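Local coordinates for ABC transporter, substrate binding protein (Mannopine) (Agrobacterium fabrum, PDB 5L9S) that probably binds mannopine in the periplasm and delivers it to an ABC transporter, as a solute-binding protein caught here open and without ligand, at residues A216-A219 / K223-W226. Numbering follows the deposited sequence.
Sequences ALKA and KIGW
Lys218 reaches from the last turn of helix 211-219 across to Trp226, and its ammonium settles over one face of the indole in a cation-pi contact. NZ lies 4.5 Å from the centroid of the six-membered ring of Trp226, 24° off the ring normal. The chain leaves the helix with CG anti to the backbone N (chi1 -164°) and runs nearly extended until a bend at chi4. On the way CD of Lys218, raised above the ring plane and just outside the ring, comes within 3.5 Å of CH2 of Trp226. Beyond the bend NZ is also 3.5 Å from O of Ile224, too loose to count as a hydrogen bond. With chi1 at 53°, CG of Trp226 sits between its backbone N and carbonyl carbon, and the roughly perpendicular chi2 turns a face of the indole to the lysine; NE1 bonds to the hydroxyl of Tyr228.

Deeper in the interface, Ile224 fills the angle between helix and strand with both its branches. CG2 presses on the helix backbone, 3.6 Å from N of Lys218, while CD1 meets CD1 of Leu217 at 3.9 Å, the two side chains crossing at about a right angle. Phe199 of helix 192-200 touches both Leu217 and Ile224 and extends this buried apolar patch.

No hydrogen bond joins the segments, whereas Gly225 pairs through its backbone with Tyr115 of antiparallel strand 103-116. Three loop residues separate the segments, so helix 211-219 folds back on the start of strand 224-240, within the alpha/beta fold of periplasmic binding proteins.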
# COMPACT_ATOMS: atom_id res chain seq x y z
N ALA A 216 -15.82 0.25 3.49
CA ALA A 216 -16.70 1.36 3.91
C ALA A 216 -18.07 1.23 3.26
O ALA A 216 -19.06 1.41 3.95
CB ALA A 216 -16.08 2.70 3.57
N LEU A 217 -18.13 0.82 1.97
CA LEU A 217 -19.39 0.60 1.25
C LEU A 217 -20.19 -0.56 1.82
O LEU A 217 -21.42 -0.45 1.94
CB LEU A 217 -19.18 0.42 -0.27
CG LEU A 217 -18.87 1.69 -1.07
CD1 LEU A 217 -18.04 1.37 -2.33
CD2 LEU A 217 -20.16 2.46 -1.41
N LYS A 218 -19.50 -1.68 2.18
CA LYS A 218 -20.11 -2.87 2.77
C LYS A 218 -20.67 -2.53 4.14
O LYS A 218 -21.75 -2.99 4.48
CB LYS A 218 -19.09 -4.04 2.89
CG LYS A 218 -19.75 -5.41 3.12
CD LYS A 218 -18.78 -6.57 2.97
CE LYS A 218 -19.45 -7.84 2.51
NZ LYS A 218 -18.56 -8.64 1.62
N ALA A 219 -19.94 -1.71 4.91
CA ALA A 219 -20.32 -1.24 6.25
C ALA A 219 -21.53 -0.29 6.18
O ALA A 219 -22.29 -0.24 7.14
CB ALA A 219 -19.14 -0.54 6.92
N LYS A 223 -24.42 -3.77 -1.33
CA LYS A 223 -24.29 -5.10 -1.91
C LYS A 223 -23.00 -5.16 -2.76
O LYS A 223 -23.05 -5.25 -3.98
CB LYS A 223 -25.57 -5.41 -2.72
CG LYS A 223 -26.62 -6.25 -1.98
CD LYS A 223 -27.19 -5.58 -0.73
CE LYS A 223 -27.66 -6.59 0.28
NZ LYS A 223 -27.93 -5.95 1.59
N ILE A 224 -21.84 -5.08 -2.09
CA ILE A 224 -20.52 -5.11 -2.68
C ILE A 224 -19.73 -6.32 -2.20
O ILE A 224 -19.82 -6.72 -1.04
CB ILE A 224 -19.74 -3.76 -2.40
CG1 ILE A 224 -18.44 -3.66 -3.26
CG2 ILE A 224 -19.48 -3.51 -0.91
CD1 ILE A 224 -17.75 -2.36 -3.28
N GLY A 225 -18.95 -6.86 -3.12
CA GLY A 225 -18.02 -7.94 -2.87
C GLY A 225 -16.67 -7.59 -3.45
O GLY A 225 -16.53 -6.60 -4.17
N TRP A 226 -15.66 -8.40 -3.16
CA TRP A 226 -14.34 -8.19 -3.73
C TRP A 226 -13.60 -9.49 -3.81
O TRP A 226 -14.00 -10.48 -3.18
CB TRP A 226 -13.53 -7.11 -2.99
CG TRP A 226 -13.43 -7.31 -1.51
CD1 TRP A 226 -12.54 -8.09 -0.84
CD2 TRP A 226 -14.26 -6.71 -0.51
NE1 TRP A 226 -12.77 -8.02 0.52
CE2 TRP A 226 -13.82 -7.17 0.74
CE3 TRP A 226 -15.36 -5.83 -0.57
CZ2 TRP A 226 -14.41 -6.76 1.94
CZ3 TRP A 226 -15.96 -5.45 0.62
CH2 TRP A 226 -15.48 -5.91 1.85